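Local structure of transcriptional regulatory protein FIXJ (Sinorhizobium meliloti, 1DBW) at residues His7-Glu12 with Thr53-Pro58; Pro44-Gly49 with Ile74-Ile79. The protein activates, through this receiver domain switched on by the sensor FixL, expression of the nitrogen-fixation genes nifA and fixK. The protein carries 2 engineered substitutions. One frame throughout, in Å; residues are numbered along the deposited sequence.

Contact 1 (His7-Glu12 with Thr53-Pro58)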
ATOM      1  N   HIS A   7      -6.106   2.041   0.522  1.00  9.61           N
ATOM      2  CA  HIS A   7      -5.513   3.116   1.324  1.00 11.08           C
ATOM      3  C   HIS A   7      -4.138   3.360   0.790  1.00 14.73           C
ATOM      4  O   HIS A   7      -3.337   2.436   0.839  1.00 14.00           O
ATOM      5  CB  HIS A   7      -5.453   2.662   2.791  1.00  9.04           C
ATOM      6  CG  HIS A   7      -6.813   2.589   3.415  1.00 11.08           C
ATOM      7  ND1 HIS A   7      -7.427   3.701   3.958  1.00 13.41           N
ATOM      8  CD2 HIS A   7      -7.717   1.581   3.489  1.00 14.50           C
ATOM      9  CE1 HIS A   7      -8.654   3.387   4.326  1.00 10.71           C
ATOM     10  NE2 HIS A   7      -8.861   2.106   4.050  1.00 11.95           N
ATOM     11  N   ILE A   8      -3.916   4.555   0.211  1.00 11.57           N
ATOM     12  CA  ILE A   8      -2.628   4.860  -0.400  1.00 12.36           C
ATOM     13  C   ILE A   8      -1.806   5.744   0.510  1.00 15.80           C
ATOM     14  O   ILE A   8      -2.232   6.823   0.917  1.00 15.25           O
ATOM     15  CB  ILE A   8      -2.778   5.574  -1.725  1.00 14.54           C
ATOM     16  CG1 ILE A   8      -3.755   4.821  -2.661  1.00 19.43           C
ATOM     17  CG2 ILE A   8      -1.410   5.714  -2.373  1.00 16.36           C
ATOM     18  CD1 ILE A   8      -3.200   3.565  -3.204  1.00 26.66           C
ATOM     19  N   VAL A   9      -0.601   5.291   0.809  1.00 15.64           N
ATOM     20  CA  VAL A   9       0.264   6.049   1.692  1.00 18.94           C
ATOM     21  C   VAL A   9       1.460   6.370   0.812  1.00 23.31           C
ATOM     22  O   VAL A   9       2.170   5.482   0.392  1.00 18.48           O
ATOM     23  CB  VAL A   9       0.653   5.195   2.950  1.00 19.19           C
ATOM     24  CG1 VAL A   9       1.468   6.007   3.922  1.00 25.41           C
ATOM     25  CG2 VAL A   9      -0.587   4.755   3.665  1.00 18.69           C
ATOM     26  N   ASP A  10       1.559   7.617   0.371  1.00 26.35           N
ATOM     27  CA  ASP A  10       2.678   7.997  -0.505  1.00 37.93           C
ATOM     28  C   ASP A  10       3.309   9.295  -0.019  1.00 41.53           C
ATOM     29  O   ASP A  10       2.614  10.288   0.220  1.00 39.45           O
ATOM     30  CB  ASP A  10       2.198   8.115  -1.959  1.00 38.79           C
ATOM     31  CG  ASP A  10       3.344   8.136  -2.987  1.00 44.83           C
ATOM     32  OD1 ASP A  10       4.496   8.518  -2.663  1.00 47.77           O
ATOM     33  OD2 ASP A  10       3.074   7.765  -4.147  1.00 45.02           O
ATOM     34  N   ASP A  11       4.629   9.245   0.159  1.00 47.66           N
ATOM     35  CA  ASP A  11       5.419  10.373   0.635  1.00 52.63           C
ATOM     36  C   ASP A  11       5.543  11.507  -0.390  1.00 54.40           C
ATOM     37  O   ASP A  11       5.388  12.684  -0.038  1.00 55.53           O
ATOM     38  CB  ASP A  11       6.813   9.893   1.072  1.00 56.48           C
ATOM     39  CG  ASP A  11       7.672   9.414  -0.096  1.00 60.85           C
ATOM     40  OD1 ASP A  11       8.794   9.941  -0.264  1.00 64.78           O
ATOM     41  OD2 ASP A  11       7.230   8.521  -0.852  1.00 63.06           O
ATOM     42  N   GLU A  12       5.821  11.150  -1.646  1.00 54.24           N
ATOM     43  CA  GLU A  12       5.965  12.130  -2.721  1.00 54.59           C
ATOM     44  C   GLU A  12       4.581  12.620  -3.156  1.00 53.54           C
ATOM     45  O   GLU A  12       3.832  11.888  -3.802  1.00 54.82           O
ATOM     46  CB  GLU A  12       6.723  11.510  -3.904  1.00 56.70           C
ATOM     47  CG  GLU A  12       7.382  12.531  -4.831  1.00 60.90           C
ATOM     48  CD  GLU A  12       8.500  11.935  -5.686  1.00 62.71           C
ATOM     49  OE1 GLU A  12       9.421  11.302  -5.119  1.00 63.90           O
ATOM     50  OE2 GLU A  12       8.470  12.116  -6.925  1.00 63.86           O
ATOM     51  N   THR A  53       1.590   1.040  -0.347  1.00 13.44           N
ATOM     52  CA  THR A  53       2.577   2.013   0.079  1.00 17.04           C
ATOM     53  C   THR A  53       3.545   2.384  -1.041  1.00 17.61           C
ATOM     54  O   THR A  53       3.786   1.583  -1.942  1.00 16.07           O
ATOM     55  CB  THR A  53       3.446   1.462   1.242  1.00 18.93           C
ATOM     56  OG1 THR A  53       4.290   0.419   0.750  1.00 20.99           O
ATOM     57  CG2 THR A  53       2.570   0.888   2.366  1.00 17.70           C
ATOM     58  N   ASP A  54       3.961   3.644  -1.041  1.00 15.91           N
ATOM     59  CA  ASP A  54       5.000   4.121  -1.963  1.00 23.15           C
ATOM     60  C   ASP A  54       5.758   5.132  -1.107  1.00 23.48           C
ATOM     61  O   ASP A  54       5.519   6.355  -1.177  1.00 23.67           O
ATOM     62  CB  ASP A  54       4.449   4.780  -3.236  1.00 23.42           C
ATOM     63  CG  ASP A  54       5.564   5.146  -4.238  1.00 30.71           C
ATOM     64  OD1 ASP A  54       5.233   5.628  -5.339  1.00 31.46           O
ATOM     65  OD2 ASP A  54       6.768   4.936  -3.932  1.00 30.54           O
ATOM     66  N   LEU A  55       6.560   4.580  -0.195  1.00 25.49           N
ATOM     67  CA  LEU A  55       7.361   5.336   0.771  1.00 24.63           C
ATOM     68  C   LEU A  55       8.832   5.246   0.369  1.00 31.68           C
ATOM     69  O   LEU A  55       9.407   4.155   0.313  1.00 30.17           O
ATOM     70  CB  LEU A  55       7.162   4.760   2.163  1.00 24.35           C
ATOM     71  CG  LEU A  55       5.711   4.867   2.627  1.00 29.57           C
ATOM     72  CD1 LEU A  55       5.454   3.976   3.835  1.00 30.10           C
ATOM     73  CD2 LEU A  55       5.390   6.324   2.919  1.00 32.41           C
ATOM     74  N   ARG A  56       9.420   6.400   0.078  1.00 37.70           N
ATOM     75  CA  ARG A  56      10.809   6.464  -0.367  1.00 44.21           C
ATOM     76  C   ARG A  56      11.774   6.906   0.706  1.00 49.42           C
ATOM     77  O   ARG A  56      12.928   6.474   0.700  1.00 50.58           O
ATOM     78  CB  ARG A  56      10.930   7.392  -1.571  1.00 44.40           C
ATOM     79  CG  ARG A  56       9.926   7.089  -2.665  1.00 45.25           C
ATOM     80  CD  ARG A  56       9.610   8.336  -3.455  1.00 50.58           C
ATOM     81  NE  ARG A  56       8.343   8.212  -4.164  1.00 54.02           N
ATOM     82  CZ  ARG A  56       8.199   8.388  -5.474  1.00 57.82           C
ATOM     83  NH1 ARG A  56       9.248   8.696  -6.229  1.00 58.72           N
ATOM     84  NH2 ARG A  56       7.000   8.260  -6.031  1.00 60.58           N
ATOM     85  N   MET A  57      11.332   7.791   1.600  1.00 54.23           N
ATOM     86  CA  MET A  57      12.220   8.247   2.683  1.00 59.27           C
ATOM     87  C   MET A  57      12.458   7.080   3.660  1.00 62.16           C
ATOM     88  O   MET A  57      11.525   6.626   4.355  1.00 62.43           O
ATOM     89  CB  MET A  57      11.624   9.466   3.403  1.00 63.31           C
ATOM     90  CG  MET A  57      12.267   9.768   4.753  1.00 69.34           C
ATOM     91  SD  MET A  57      14.050   9.416   4.787  1.00 70.29           S
ATOM     92  CE  MET A  57      14.719  11.065   4.368  1.00 74.05           C
ATOM     93  N   PRO A  58      13.703   6.554   3.702  1.00 63.61           N
ATOM     94  CA  PRO A  58      14.108   5.432   4.572  1.00 64.31           C
ATOM     95  C   PRO A  58      13.839   5.598   6.087  1.00 64.68           C
ATOM     96  O   PRO A  58      14.182   4.706   6.897  1.00 65.01           O
ATOM     97  CB  PRO A  58      15.605   5.277   4.252  1.00 65.12           C
ATOM     98  CG  PRO A  58      16.017   6.688   3.844  1.00 64.53           C
ATOM     99  CD  PRO A  58      14.858   7.068   2.940  1.00 64.22           C
TER
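Glu12 and Arg56 meet over a face of the guanidinium: OE1 of Glu12 stands 2.8 Å from Arg56 NH1 but well out of the guanidinium plane, so this salt bridge is one of charge, with no N-H aimed at the oxygen. Asp11 reaches the same group at its edge, its OD2 3.5 Å from NE of Arg56, the carboxylate and guanidinium planes turned 49° apart. That OD2 also takes a weak hydrogen bond from the backbone N of Arg56. Chi1 of Asp11 (68°) puts CG between the backbone N and the carbonyl carbon, on the side of 53-58 where OD2 finds its partners. Arg56 NH2 forms a salt bridge to OD1 of Asp54, its N-H making only a weak hydrogen bond; the other oxygen of Asp54, OD2, pairs with Lys104.

The acidic groups themselves are crowded. Asp10 and Asp54 lie side by side and point the same way, with Asp10 OD2 3.3 Å from Asp54 OD1, two acceptors, not a hydrogen bond. The carbonyl O of Asp54 has Asp10 OD1 and Asp11 OD2 each at 2.8 Å, a concentration of oxygens that would probably attract a cation.

Next to this cluster the parallel backbones are joined by a hydrogen bond from Asp54 N to Val9 O, 2.9 Å long. A weak one follows from Asp11 N to Asp54 O. Val9, on the sheet face opposite Asp10 and Asp54, meets Leu55 CD2 through its CG1 at 4.1 Å.

Asp10, Asp11, Asp54 and Arg56 are magnesium-binding positions, and Asp54 is the predicted phosphorylation site: the acidic pocket at the C-terminal ends of two central parallel strands, as in CheY-like receiver domains.

Contact 2 (Pro44-Gly49 with Ile74-Ile79)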
ATOM      1  N   PRO A  44      -6.450   1.270  13.051  1.00 14.88           N
ATOM      2  CA  PRO A  44      -7.393   0.482  13.851  1.00 15.36           C
ATOM      3  C   PRO A  44      -8.835   0.660  13.420  1.00 15.72           C
ATOM      4  O   PRO A  44      -9.633  -0.212  13.701  1.00 16.39           O
ATOM      5  CB  PRO A  44      -7.168   0.999  15.267  1.00 16.16           C
ATOM      6  CG  PRO A  44      -5.716   1.412  15.254  1.00 16.02           C
ATOM      7  CD  PRO A  44      -5.642   2.144  13.920  1.00 14.91           C
ATOM      8  N   ASP A  45      -9.130   1.755  12.715  1.00 13.24           N
ATOM      9  CA  ASP A  45     -10.493   2.032  12.244  1.00 14.50           C
ATOM     10  C   ASP A  45     -10.783   1.433  10.878  1.00 17.87           C
ATOM     11  O   ASP A  45     -11.942   1.413  10.451  1.00 16.36           O
ATOM     12  CB  ASP A  45     -10.757   3.529  12.223  1.00 18.60           C
ATOM     13  CG  ASP A  45     -10.948   4.089  13.615  1.00 26.51           C
ATOM     14  OD1 ASP A  45     -11.792   3.536  14.356  1.00 30.29           O
ATOM     15  OD2 ASP A  45     -10.234   5.041  13.975  1.00 24.41           O
ATOM     16  N   VAL A  46      -9.732   0.982  10.195  1.00 13.19           N
ATOM     17  CA  VAL A  46      -9.905   0.365   8.874  1.00 12.92           C
ATOM     18  C   VAL A  46     -10.664  -0.953   8.891  1.00 16.10           C
ATOM     19  O   VAL A  46     -10.334  -1.905   9.616  1.00 15.80           O
ATOM     20  CB  VAL A  46      -8.547   0.126   8.158  1.00 14.66           C
ATOM     21  CG1 VAL A  46      -8.740  -0.743   6.889  1.00 16.60           C
ATOM     22  CG2 VAL A  46      -7.937   1.422   7.719  1.00 13.22           C
ATOM     23  N   ARG A  47     -11.692  -1.001   8.059  1.00 18.61           N
ATOM     24  CA  ARG A  47     -12.459  -2.211   7.864  1.00 15.92           C
ATOM     25  C   ARG A  47     -12.416  -2.411   6.354  1.00 15.81           C
ATOM     26  O   ARG A  47     -12.515  -1.427   5.592  1.00 15.92           O
ATOM     27  CB  ARG A  47     -13.910  -2.023   8.347  1.00 18.74           C
ATOM     28  CG  ARG A  47     -14.015  -1.820   9.871  1.00 21.95           C
ATOM     29  CD  ARG A  47     -13.440  -3.027  10.617  1.00 27.89           C
ATOM     30  NE  ARG A  47     -13.550  -2.871  12.069  1.00 35.63           N
ATOM     31  CZ  ARG A  47     -12.712  -2.150  12.818  1.00 38.73           C
ATOM     32  NH1 ARG A  47     -11.684  -1.509  12.271  1.00 30.12           N
ATOM     33  NH2 ARG A  47     -12.908  -2.060  14.124  1.00 37.37           N
ATOM     34  N   ASN A  48     -12.235  -3.659   5.934  1.00 17.90           N
ATOM     35  CA  ASN A  48     -12.190  -4.035   4.520  1.00 18.91           C
ATOM     36  C   ASN A  48     -11.320  -3.060   3.742  1.00 16.31           C
ATOM     37  O   ASN A  48     -11.768  -2.376   2.820  1.00 16.71           O
ATOM     38  CB  ASN A  48     -13.601  -4.094   3.918  1.00 24.84           C
ATOM     39  CG  ASN A  48     -14.603  -4.695   4.863  1.00 31.19           C
ATOM     40  OD1 ASN A  48     -14.493  -5.858   5.238  1.00 38.15           O
ATOM     41  ND2 ASN A  48     -15.588  -3.892   5.276  1.00 39.29           N
ATOM     42  N   GLY A  49     -10.056  -3.030   4.106  1.00 13.03           N
ATOM     43  CA  GLY A  49      -9.155  -2.149   3.402  1.00 12.07           C
ATOM     44  C   GLY A  49      -7.884  -2.839   2.962  1.00 15.00           C
ATOM     45  O   GLY A  49      -7.453  -3.829   3.573  1.00 15.24           O
ATOM     46  N   ILE A  74      -2.692  -5.300  14.158  1.00 23.45           N
ATOM     47  CA  ILE A  74      -3.624  -5.053  13.065  1.00 26.00           C
ATOM     48  C   ILE A  74      -3.054  -5.652  11.777  1.00 26.25           C
ATOM     49  O   ILE A  74      -1.879  -5.476  11.484  1.00 24.77           O
ATOM     50  CB  ILE A  74      -3.802  -3.524  12.824  1.00 24.08           C
ATOM     51  CG1 ILE A  74      -4.545  -2.872  13.991  1.00 28.25           C
ATOM     52  CG2 ILE A  74      -4.540  -3.279  11.529  1.00 26.40           C
ATOM     53  CD1 ILE A  74      -5.961  -3.322  14.129  1.00 29.12           C
ATOM     54  N   ASN A  75      -3.853  -6.438  11.067  1.00 21.83           N
ATOM     55  CA  ASN A  75      -3.394  -6.968   9.797  1.00 25.57           C
ATOM     56  C   ASN A  75      -4.204  -6.358   8.660  1.00 24.15           C
ATOM     57  O   ASN A  75      -5.435  -6.283   8.724  1.00 26.10           O
ATOM     58  CB  ASN A  75      -3.473  -8.480   9.727  1.00 31.17           C
ATOM     59  CG  ASN A  75      -2.806  -9.019   8.474  1.00 32.51           C
ATOM     60  OD1 ASN A  75      -3.437  -9.688   7.671  1.00 40.68           O
ATOM     61  ND2 ASN A  75      -1.528  -8.668   8.276  1.00 35.61           N
ATOM     62  N   ILE A  76      -3.500  -5.818   7.672  1.00 21.67           N
ATOM     63  CA  ILE A  76      -4.140  -5.198   6.512  1.00 18.66           C
ATOM     64  C   ILE A  76      -3.349  -5.699   5.315  1.00 17.76           C
ATOM     65  O   ILE A  76      -2.117  -5.531   5.293  1.00 18.15           O
ATOM     66  CB  ILE A  76      -4.078  -3.619   6.588  1.00 18.26           C
ATOM     67  CG1 ILE A  76      -4.895  -3.138   7.798  1.00 22.65           C
ATOM     68  CG2 ILE A  76      -4.668  -2.999   5.291  1.00 17.76           C
ATOM     69  CD1 ILE A  76      -5.026  -1.600   7.981  1.00 26.15           C
ATOM     70  N   PRO A  77      -4.004  -6.391   4.350  1.00 13.18           N
ATOM     71  CA  PRO A  77      -3.307  -6.902   3.153  1.00 13.47           C
ATOM     72  C   PRO A  77      -2.605  -5.731   2.498  1.00 16.09           C
ATOM     73  O   PRO A  77      -3.232  -4.691   2.234  1.00 11.35           O
ATOM     74  CB  PRO A  77      -4.456  -7.453   2.286  1.00 17.37           C
ATOM     75  CG  PRO A  77      -5.545  -7.789   3.345  1.00 16.69           C
ATOM     76  CD  PRO A  77      -5.464  -6.617   4.255  1.00 16.42           C
ATOM     77  N   SER A  78      -1.283  -5.842   2.303  0.50 15.85           N
ATOM     78  CA  SER A  78      -0.505  -4.716   1.762  0.50 16.57           C
ATOM     79  C   SER A  78       0.382  -5.003   0.543  0.50 14.07           C
ATOM     80  O   SER A  78       1.063  -6.036   0.507  0.50 14.78           O
ATOM     81  CB  SER A  78       0.420  -4.144   2.853  0.50 15.74           C
ATOM     82  OG  SER A  78      -0.144  -4.192   4.158  0.50 16.76           O
ATOM     83  N   ILE A  79       0.415  -4.033  -0.388  1.00 11.53           N
ATOM     84  CA  ILE A  79       1.214  -4.046  -1.601  1.00  8.69           C
ATOM     85  C   ILE A  79       2.236  -2.953  -1.340  1.00 13.95           C
ATOM     86  O   ILE A  79       1.890  -1.806  -1.035  1.00 14.14           O
ATOM     87  CB  ILE A  79       0.368  -3.640  -2.806  1.00 11.84           C
ATOM     88  CG1 ILE A  79      -0.768  -4.649  -3.008  1.00 14.61           C
ATOM     89  CG2 ILE A  79       1.247  -3.563  -4.061  1.00 14.77           C
ATOM     90  CD1 ILE A  79      -0.273  -6.101  -2.955  1.00 21.41           C
TER
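Ile76 meets Val46 and Gly49 with two different branches. Its CG1 is anti to the carbonyl carbon and the chain runs on extended (chi2 -176°), which carries Ile76 CD1 out to Val46, 3.9 Å from CB and about as near to CG1. The two side chains cross at about a right angle, and the contact is wholly apolar. The second branch is anti to the backbone N, and through it Ile76 CG2 rests on Gly49 O at 3.4 Å. From the next residue, Pro77 CD approaches Gly49 O at 3.5 Å. An alanine in place of Ile76 would probably leave Val46 without its apolar partner here and open a gap over the Gly49 carbonyl.

Ile74 is bent where Ile76 is straight: chi2 near -66° turns Ile74 CD1 toward the backbone of Pro44, where it touches CA at 4.1 Å. At Gly49 a CB would clash with Val46 CG1, so the close approach of the loop depends on the missing side chain.

Within 44-49, the guanidinium of Arg47 folds back over its own turn. Arg47 NH1 donates to Pro44 O in a nearly straight bond of 2.8 Å lying in the guanidinium plane, and also to Val46 O, which it meets from above the carbonyl plane. NH1 thus bridges Pro44 O and Val46 O across the turn.

Pro77 also packs against Ala118 of helix 108-119, while Ile76 touches Leu51. The arrangement joins the loop after helix 36-42 to the lead-in of strand 78-82, at the N-terminal ends of two inner strands of the parallel sheet in this doubly wound beta/alpha fold, away from the magnesium site.

How the contacts relate
The centres of contacts 1 and 2 are about 16 Å apart, on opposite sides of the centre of the chain. Their segments alternate along the sequence, in the order 7-12, 44-49, 53-58, 74-79. Strand 49-54 links them: Gly49 of contact 2 starts it and Asp54 of contact 1 ends it, between neighbours 5-10 and 78-82 in the five-stranded parallel sheet. They also touch directly, through a probable hydrogen bond from Thr53 N to Ile79 O and packing of the His7 ring on Val46 and Gly49. Contact 1 holds the magnesium-binding positions at the C-terminal ends of the strands, and contact 2 packs the loop 44-49 against the lead-in of strand 78-82 at the N-terminal ends.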